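Local coordinates for Dr hemagglutinin structural subunit (Escherichia coli, PDB 2W5P), which forms fimbriae of uropathogenic Escherichia coli and mediates adherence to the upper urinary tract by binding the Dr blood group antigen, at residues G16-T21 against T139-G144; T24-C29 against T37-R42; V93-T98 against G120-Y125. The protein carries 1 engineered substitution. All coordinates share one frame; numbering follows the deposited sequence.

Contact 1. Residues G16-T21 against T139-G144. With SO4 (sulfate ion), chain G.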
loop_
_atom_site.group_PDB
_atom_site.type_symbol
_atom_site.label_atom_id
_atom_site.label_comp_id
_atom_site.label_asym_id
_atom_site.label_seq_id
_atom_site.Cartn_x
_atom_site.Cartn_y
_atom_site.Cartn_z
ATOM N N GLY A 16 -0.762 -7.783 17.611
ATOM C CA GLY A 16 -1.344 -6.541 17.130
ATOM C C GLY A 16 -0.822 -6.251 15.717
ATOM O O GLY A 16 -0.229 -7.109 15.073
ATOM N N THR A 17 -1.116 -5.063 15.228
ATOM C CA THR A 17 -0.766 -4.701 13.868
ATOM C C THR A 17 0.559 -3.999 13.794
ATOM O O THR A 17 1.140 -3.571 14.823
ATOM C CB THR A 17 -1.895 -3.888 13.202
ATOM O OG1 THR A 17 -2.159 -2.695 13.981
ATOM C CG2 THR A 17 -3.171 -4.755 13.115
ATOM N N THR A 18 1.045 -3.906 12.571
ATOM C CA THR A 18 2.350 -3.345 12.260
ATOM C C THR A 18 2.130 -2.026 11.565
ATOM O O THR A 18 1.374 -1.955 10.606
ATOM C CB THR A 18 3.116 -4.314 11.354
ATOM O OG1 THR A 18 3.424 -5.507 12.082
ATOM C CG2 THR A 18 4.379 -3.700 10.827
ATOM N N GLY A 19 2.743 -0.974 12.091
ATOM C CA GLY A 19 2.640 0.370 11.518
ATOM C C GLY A 19 4.010 0.740 10.913
ATOM O O GLY A 19 5.051 0.514 11.523
ATOM N N THR A 20 4.001 1.229 9.678
ATOM C CA THR A 20 5.248 1.565 8.968
ATOM C C THR A 20 5.309 3.049 8.756
ATOM O O THR A 20 4.456 3.603 8.086
ATOM C CB THR A 20 5.354 0.847 7.630
ATOM O OG1 THR A 20 5.561 -0.557 7.845
ATOM C CG2 THR A 20 6.510 1.403 6.821
ATOM N N THR A 21 6.284 3.700 9.390
ATOM C CA THR A 21 6.518 5.153 9.227
ATOM C C THR A 21 7.444 5.387 8.022
ATOM O O THR A 21 8.575 4.881 7.994
ATOM C CB THR A 21 7.149 5.754 10.502
ATOM O OG1 THR A 21 6.182 5.763 11.544
ATOM C CG2 THR A 21 7.649 7.222 10.263
ATOM N N THR A 139 12.351 4.277 6.306
ATOM C CA THR A 139 11.243 3.661 7.014
ATOM C C THR A 139 11.608 3.139 8.390
ATOM O O THR A 139 12.666 2.539 8.577
ATOM C CB THR A 139 10.640 2.496 6.172
ATOM O OG1 THR A 139 11.613 1.465 6.075
ATOM C CG2 THR A 139 10.289 2.962 4.754
ATOM N N LEU A 140 10.627 3.193 9.294
ATOM C CA LEU A 140 10.727 2.564 10.618
ATOM C C LEU A 140 9.446 1.735 10.766
ATOM O O LEU A 140 8.327 2.265 10.642
ATOM C CB LEU A 140 10.767 3.629 11.726
ATOM C CG LEU A 140 10.477 3.202 13.191
ATOM C CD1 LEU A 140 11.543 2.230 13.636
ATOM C CD2 LEU A 140 10.587 4.479 14.052
ATOM N N THR A 141 9.609 0.457 11.056
ATOM C CA THR A 141 8.469 -0.439 11.183
ATOM C C THR A 141 8.347 -0.921 12.629
ATOM O O THR A 141 9.294 -1.453 13.169
ATOM C CB THR A 141 8.629 -1.625 10.218
ATOM O OG1 THR A 141 8.808 -1.122 8.885
ATOM C CG2 THR A 141 7.370 -2.543 10.260
ATOM N N LEU A 142 7.160 -0.746 13.223
ATOM C CA LEU A 142 6.889 -1.161 14.610
ATOM C C LEU A 142 5.692 -2.094 14.655
ATOM O O LEU A 142 4.635 -1.823 14.053
ATOM C CB LEU A 142 6.569 0.057 15.480
ATOM C CG LEU A 142 7.714 1.079 15.549
ATOM C CD1 LEU A 142 7.214 2.459 16.039
ATOM C CD2 LEU A 142 8.811 0.516 16.443
ATOM N N THR A 143 5.823 -3.132 15.453
ATOM C CA THR A 143 4.752 -4.130 15.585
ATOM C C THR A 143 4.217 -4.115 17.007
ATOM O O THR A 143 4.991 -4.004 17.959
ATOM C CB THR A 143 5.267 -5.530 15.171
ATOM O OG1 THR A 143 5.633 -5.489 13.784
ATOM C CG2 THR A 143 4.177 -6.614 15.394
ATOM N N GLY A 144 2.893 -4.162 17.141
ATOM C CA GLY A 144 2.266 -4.110 18.448
ATOM C C GLY A 144 2.317 -5.475 19.134
ATOM O O GLY A 144 2.309 -6.511 18.486
HETATM S S SO4 G . 0.538 2.252 8.511
HETATM O O1 SO4 G . 1.973 2.178 8.909
HETATM O O2 SO4 G . 0.321 2.550 7.088
HETATM O O3 SO4 G . -0.024 0.881 8.693
HETATM O O4 SO4 G . -0.131 3.135 9.477
HETATM O O HOH W 1 5.640 2.965 12.626
HETATM O O HOH W 2 7.433 -2.119 6.794
#
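Thr-18 and Thr-143 face each other across an antiparallel pair of strands in the immunoglobulin-like fold of this adhesin. The strand segments 17-21 and 139-144 run at 166° to each other. Thr-18, Thr-20, Thr-141 and Thr-143 form a row on one face. Leu-140, Leu-142 and Thr-21 lie on the other, where Leu-140 also packs on Leu-82. In all four threonines of the row OG1 is anti to the carbonyl carbon and CG2 is anti to the backbone N. At the non-hydrogen-bonded pair Thr-18 and Thr-143 this turns the two hydroxyls together, and OG1 bonds OG1 at 2.8 Å. The chi1 of -67° at Thr-18 also sends its methyl along the row. There CG2 meets CG2 of Thr-141 at 3.3 Å, which is tight for two methyls. One backbone bond, Gly-144 N to Thr-17 O, lies on one side of the hydroxyl pair. On the other, Gly-19 and Leu-142 exchange two, with Leu-142 N to Gly-19 O nearly straight. Thr-21 and Leu-140 make a second such pair. Thr-17 points away from this partner strand. Its OG1 and backbone are hydrogen-bonded to the second subunit, OG1 to Val-33 N, so strand 17-26 takes part in the subunit contact. Segment 16-21 also lies in a region predicted to bind receptor. Further along the threonine row a water lies 2.7 Å from both Thr-20 OG1 and Thr-141 OG1.

Contact 2. Residues T24-C29 against T37-R42. Engineered in segment 24-29: Lys-28 (natural residue Glu).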
loop_
_atom_site.group_PDB
_atom_site.type_symbol
_atom_site.label_atom_id
_atom_site.label_comp_id
_atom_site.label_asym_id
_atom_site.label_seq_id
_atom_site.Cartn_x
_atom_site.Cartn_y
_atom_site.Cartn_z
ATOM N N THR A 24 10.360 10.891 3.562
ATOM C CA THR A 24 11.166 11.165 2.383
ATOM C C THR A 24 12.057 12.358 2.731
ATOM O O THR A 24 11.555 13.395 3.133
ATOM C CB THR A 24 10.344 11.421 1.094
ATOM O OG1 THR A 24 9.579 10.254 0.761
ATOM C CG2 THR A 24 11.313 11.738 -0.071
ATOM N N VAL A 25 13.375 12.181 2.637
ATOM C CA VAL A 25 14.322 13.276 2.931
ATOM C C VAL A 25 14.667 13.897 1.586
ATOM O O VAL A 25 14.972 13.178 0.626
ATOM C CB VAL A 25 15.612 12.759 3.647
ATOM C CG1 VAL A 25 16.622 13.941 3.872
ATOM C CG2 VAL A 25 15.261 12.107 4.970
ATOM N N THR A 26 14.572 15.227 1.507
ATOM C CA THR A 26 14.763 15.941 0.247
ATOM C C THR A 26 15.773 17.069 0.382
ATOM O O THR A 26 16.226 17.366 1.473
ATOM C CB THR A 26 13.404 16.555 -0.216
ATOM O OG1 THR A 26 13.069 17.688 0.612
ATOM C CG2 THR A 26 12.296 15.530 -0.110
ATOM N N GLU A 27 16.067 17.743 -0.733
ATOM C CA GLU A 27 16.836 18.993 -0.684
ATOM C C GLU A 27 15.832 20.127 -0.411
ATOM O O GLU A 27 14.613 19.883 -0.235
ATOM C CB GLU A 27 17.538 19.241 -2.016
ATOM C CG GLU A 27 18.516 18.141 -2.405
ATOM C CD GLU A 27 19.755 18.125 -1.537
ATOM O OE1 GLU A 27 20.556 17.180 -1.661
ATOM O OE2 GLU A 27 19.949 19.070 -0.750
ATOM N N LYS A 28 16.307 21.369 -0.459
ATOM C CA LYS A 28 15.419 22.498 -0.210
ATOM C C LYS A 28 14.278 22.589 -1.213
ATOM O O LYS A 28 13.155 22.860 -0.842
ATOM C CB LYS A 28 16.189 23.828 -0.148
ATOM C CG LYS A 28 15.339 24.984 0.381
ATOM C CD LYS A 28 15.260 26.142 -0.622
ATOM C CE LYS A 28 14.301 27.235 -0.139
ATOM N NZ LYS A 28 13.461 26.783 1.022
ATOM N N CYS A 29 14.599 22.422 -2.491
ATOM C CA CYS A 29 13.596 22.402 -3.546
ATOM C C CYS A 29 13.045 20.965 -3.504
ATOM O O CYS A 29 13.782 19.974 -3.699
ATOM C CB CYS A 29 14.241 22.686 -4.901
ATOM S SG CYS A 29 13.220 22.312 -6.344
ATOM N N THR A 37 2.445 12.612 1.785
ATOM C CA THR A 37 3.245 11.731 2.633
ATOM C C THR A 37 4.207 12.657 3.382
ATOM O O THR A 37 4.355 13.831 3.016
ATOM C CB THR A 37 4.008 10.664 1.817
ATOM O OG1 THR A 37 4.990 11.299 0.992
ATOM C CG2 THR A 37 3.038 9.840 0.928
ATOM N N VAL A 38 4.839 12.144 4.427
ATOM C CA VAL A 38 5.783 12.931 5.216
ATOM C C VAL A 38 7.118 13.104 4.530
ATOM O O VAL A 38 7.794 12.132 4.152
ATOM C CB VAL A 38 5.986 12.350 6.641
ATOM C CG1 VAL A 38 6.968 13.260 7.462
ATOM C CG2 VAL A 38 4.641 12.213 7.355
ATOM N N ALA A 39 7.469 14.350 4.295
ATOM C CA ALA A 39 8.744 14.664 3.677
ATOM C C ALA A 39 9.362 15.777 4.515
ATOM O O ALA A 39 8.656 16.628 5.077
ATOM C CB ALA A 39 8.547 15.116 2.230
ATOM N N LYS A 40 10.679 15.748 4.620
ATOM C CA LYS A 40 11.397 16.791 5.345
ATOM C C LYS A 40 12.693 17.088 4.615
ATOM O O LYS A 40 13.272 16.187 4.004
ATOM C CB LYS A 40 11.638 16.344 6.799
ATOM C CG LYS A 40 10.725 17.117 7.790
ATOM C CD LYS A 40 10.202 16.258 8.904
ATOM C CE LYS A 40 8.717 16.576 9.221
ATOM N NZ LYS A 40 8.526 17.904 9.858
ATOM N N THR A 41 13.106 18.359 4.560
ATOM C CA THR A 41 14.370 18.651 3.857
ATOM C C THR A 41 15.472 18.158 4.803
ATOM O O THR A 41 15.236 18.007 6.002
ATOM C CB THR A 41 14.566 20.169 3.551
ATOM O OG1 THR A 41 14.755 20.873 4.777
ATOM C CG2 THR A 41 13.382 20.747 2.773
ATOM N N ARG A 42 16.667 17.919 4.284
ATOM C CA ARG A 42 17.744 17.497 5.159
ATOM C C ARG A 42 18.137 18.583 6.178
ATOM O O ARG A 42 18.563 18.270 7.295
ATOM C CB ARG A 42 18.948 16.976 4.375
ATOM C CG ARG A 42 19.406 17.882 3.293
ATOM C CD ARG A 42 20.287 17.126 2.333
ATOM N NE ARG A 42 21.281 17.999 1.723
ATOM C CZ ARG A 42 22.342 17.560 1.058
ATOM N NH1 ARG A 42 22.541 16.251 0.907
ATOM N NH2 ARG A 42 23.195 18.427 0.533
#
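Glu-27 and Arg-42 meet just past the end of a short parallel pair of strands, 24-26 beside 39-41, in the immunoglobulin-like fold. The carboxylate comes over one face of the guanidinium. OE1 of Glu-27 stands 3.2 Å above the middle of the group, and OE2 is 3.0 Å from NE of Arg-42. The two planes are 70° apart. OE2 lies well out of the guanidinium plane, and no N-H points at it. The salt bridge is therefore one of charge alone. The side chain of Glu-27 bends at chi2 (-71°), which turns the carboxylate back over Arg-42. Both side chains also rest on Pro-135.

The aliphatic part of Arg-42 is packed too. Its CB lies 3.9 Å from CG1 of Val-25, and the two side chains run roughly perpendicular. On the other face of the strands, CG2 of Thr-41 touches the carbonyl O of Glu-27 at 3.4 Å. OG1 of Thr-26 donates to Glu-27 O at 2.8 Å and is also hydrogen-bonded to Gln-30 NE2, so two partners hold the hydroxyl.

The backbone ladder sets this register. Thr-24 bonds Val-38 and Lys-40, and Thr-26 bonds Lys-40 and Arg-42. Further out, the engineered Lys-28 packs on Gly-60 of the third subunit, and Cys-29 forms a disulfide with Cys-61 of that subunit. The contact thus sits at a covalent subunit junction. Its last ladder bond, from Arg-42 N to Thr-26 O, is 2.9 Å long.

Contact 3. Residues V93-T98 against G120-Y125. With CL8 (chloramphenicol succinate), chain D.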
loop_
_atom_site.group_PDB
_atom_site.type_symbol
_atom_site.label_atom_id
_atom_site.label_comp_id
_atom_site.label_asym_id
_atom_site.label_seq_id
_atom_site.Cartn_x
_atom_site.Cartn_y
_atom_site.Cartn_z
ATOM N N VAL A 93 16.760 8.020 15.619
ATOM C CA VAL A 93 15.620 8.678 16.234
ATOM C C VAL A 93 15.411 8.225 17.662
ATOM O O VAL A 93 15.814 7.116 18.067
ATOM C CB VAL A 93 14.275 8.404 15.407
ATOM C CG1 VAL A 93 14.373 8.969 13.996
ATOM C CG2 VAL A 93 13.941 6.898 15.360
ATOM N N ASN A 94 14.680 9.062 18.389
ATOM C CA ASN A 94 14.172 8.732 19.694
ATOM C C ASN A 94 12.676 8.625 19.509
ATOM O O ASN A 94 12.128 9.293 18.664
ATOM C CB ASN A 94 14.447 9.868 20.668
ATOM C CG ASN A 94 15.783 9.733 21.331
ATOM O OD1 ASN A 94 16.143 8.648 21.774
ATOM N ND2 ASN A 94 16.600 10.772 21.224
ATOM N N ILE A 95 12.033 7.731 20.246
ATOM C CA ILE A 95 10.584 7.637 20.205
ATOM C C ILE A 95 10.109 7.867 21.628
ATOM O O ILE A 95 10.719 7.367 22.581
ATOM C CB ILE A 95 10.068 6.300 19.645
ATOM C CG1 ILE A 95 10.636 5.111 20.427
ATOM C CG2 ILE A 95 10.368 6.206 18.166
ATOM C CD1 ILE A 95 10.038 3.736 20.016
ATOM N N ARG A 96 9.040 8.640 21.770
ATOM C CA ARG A 96 8.552 9.035 23.102
ATOM C C ARG A 96 7.057 9.288 23.041
ATOM O O ARG A 96 6.594 9.944 22.099
ATOM C CB ARG A 96 9.272 10.344 23.500
ATOM C CG ARG A 96 8.614 11.074 24.680
ATOM C CD ARG A 96 9.420 12.284 25.124
ATOM N NE ARG A 96 9.166 13.469 24.303
ATOM C CZ ARG A 96 10.053 14.012 23.464
ATOM N NH1 ARG A 96 11.248 13.450 23.286
ATOM N NH2 ARG A 96 9.743 15.113 22.791
ATOM N N PRO A 97 6.292 8.783 24.024
ATOM C CA PRO A 97 4.856 9.031 24.021
ATOM C C PRO A 97 4.556 10.514 24.289
ATOM O O PRO A 97 5.160 11.137 25.180
ATOM C CB PRO A 97 4.355 8.202 25.199
ATOM C CG PRO A 97 5.547 8.230 26.196
ATOM C CD PRO A 97 6.727 8.069 25.254
ATOM N N THR A 98 3.549 11.048 23.604
ATOM C CA THR A 98 3.180 12.444 23.803
ATOM C C THR A 98 2.636 12.733 25.211
ATOM O O THR A 98 2.686 13.869 25.657
ATOM C CB THR A 98 2.218 12.955 22.719
ATOM O OG1 THR A 98 0.956 12.282 22.856
ATOM C CG2 THR A 98 2.830 12.770 21.271
ATOM N N GLY A 120 -2.521 6.231 22.669
ATOM C CA GLY A 120 -1.764 7.451 22.644
ATOM C C GLY A 120 -0.987 7.602 21.364
ATOM O O GLY A 120 -1.275 6.970 20.361
ATOM N N ILE A 121 -0.029 8.506 21.391
ATOM C CA ILE A 121 0.741 8.799 20.199
ATOM C C ILE A 121 2.210 8.627 20.566
ATOM O O ILE A 121 2.695 9.271 21.503
ATOM C CB ILE A 121 0.521 10.263 19.720
ATOM C CG1 ILE A 121 -0.967 10.552 19.370
ATOM C CG2 ILE A 121 1.487 10.612 18.546
ATOM C CD1 ILE A 121 -1.417 9.957 18.074
ATOM N N ILE A 122 2.918 7.824 19.789
ATOM C CA ILE A 122 4.372 7.683 19.951
ATOM C C ILE A 122 5.016 8.625 18.923
ATOM O O ILE A 122 4.876 8.416 17.703
ATOM C CB ILE A 122 4.847 6.217 19.706
ATOM C CG1 ILE A 122 4.301 5.258 20.766
ATOM C CG2 ILE A 122 6.366 6.150 19.662
ATOM C CD1 ILE A 122 4.856 5.466 22.155
ATOM N N GLY A 123 5.624 9.712 19.396
ATOM C CA GLY A 123 6.258 10.663 18.494
ATOM C C GLY A 123 7.658 10.138 18.119
ATOM O O GLY A 123 8.328 9.534 18.938
ATOM N N ILE A 124 8.045 10.343 16.859
ATOM C CA ILE A 124 9.379 9.989 16.360
ATOM C C ILE A 124 10.129 11.321 16.213
ATOM O O ILE A 124 9.667 12.226 15.473
ATOM C CB ILE A 124 9.362 9.271 14.947
ATOM C CG1 ILE A 124 8.364 8.099 14.882
ATOM C CG2 ILE A 124 10.780 8.745 14.626
ATOM C CD1 ILE A 124 8.456 7.164 16.075
ATOM N N TYR A 125 11.309 11.397 16.824
ATOM C CA TYR A 125 12.152 12.629 16.805
ATOM C C TYR A 125 13.586 12.299 16.390
ATOM O O TYR A 125 14.108 11.268 16.764
ATOM C CB TYR A 125 12.183 13.277 18.215
ATOM C CG TYR A 125 10.811 13.554 18.797
ATOM C CD1 TYR A 125 10.157 14.779 18.555
ATOM C CD2 TYR A 125 10.157 12.607 19.579
ATOM C CE1 TYR A 125 8.868 15.044 19.088
ATOM C CE2 TYR A 125 8.847 12.843 20.072
ATOM C CZ TYR A 125 8.211 14.066 19.792
ATOM O OH TYR A 125 6.926 14.300 20.262
HETATM C C1 CL8 D . 5.324 14.458 17.065
HETATM CL CL1 CL8 D . 6.763 13.619 16.401
HETATM CL CL2 CL8 D . 4.028 13.311 17.582
HETATM C C2 CL8 D . 4.831 15.374 15.900
HETATM O O2 CL8 D . 4.453 14.863 14.819
HETATM N N2 CL8 D . 4.924 16.626 16.170
HETATM O O HOH W 3 0.378 9.751 23.913
#
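Arg-96 and Tyr-125 stack on an antiparallel pair of strands, 93-97 and 120-125, in the immunoglobulin-like beta-sandwich. The guanidinium lies flat over the ring, planes 11° apart, with Arg-96 CZ 4.2 Å from the ring centroid. This is a cation-pi contact. The chain of Arg-96 leaves the strand with CG anti to the backbone N and then bends at chi3 (82°), which lays the group on the ring. NH2 makes the nearest approach, 3.5 Å from Tyr-125 CZ. Gly-123, with no side chain, leaves room for the phenol end of the ring.

The bound chloramphenicol succinate takes the opposite face. Its CL1 stands 3.6 Å above the ring plane, displaced from the ring centre, so the ring lies between the ligand and the arginine. Ile-124 O lies 3.4 Å from CL1, and CL2 lies near Gly-123 CA, Ile-121 CG2 and Thr-98 CG2. These atoms line the part of the site round the two chlorines.

Apolar contacts fill the other side of the pair. Ile-124 CG2 meets Val-93 CB at 3.6 Å, and Ile-122 CG2 meets Ile-95 CB at 3.7 Å. Ile-95, Pro-97 and Ile-122 all pack on Phe-110, so this face belongs to the core between the sheets.

Backbone hydrogen bonds join the strands. Asn-94 with Tyr-125 and Arg-96 with Gly-123 exchange two each, and Thr-98 N adds one to Ile-121 O. Beside that last bond a water sits 2.8 Å from Thr-98 OG1 and accepts from Ile-121 N at 2.8 Å.

In the fold
Contacts 1 and 2 share strand 17-26. Its first half pairs with strand 136-148 in contact 1, and its end pairs with strand 39-41 in contact 2. Their centres are about 21 Å apart. Contact 3 joins strands 90-97 and 119-126, and its centre is about 13 Å from that of contact 1. The two meet where Leu-140 CD2 packs on Ile-124 CD1 at 4.0 Å. Contact 2 comes first along the chain, then contact 3, and both lie between the two segments of contact 1. Contacts 1 and 2 take part in subunit contacts. No other protein chain of the assembly touches contact 3, and the ligand lies against it.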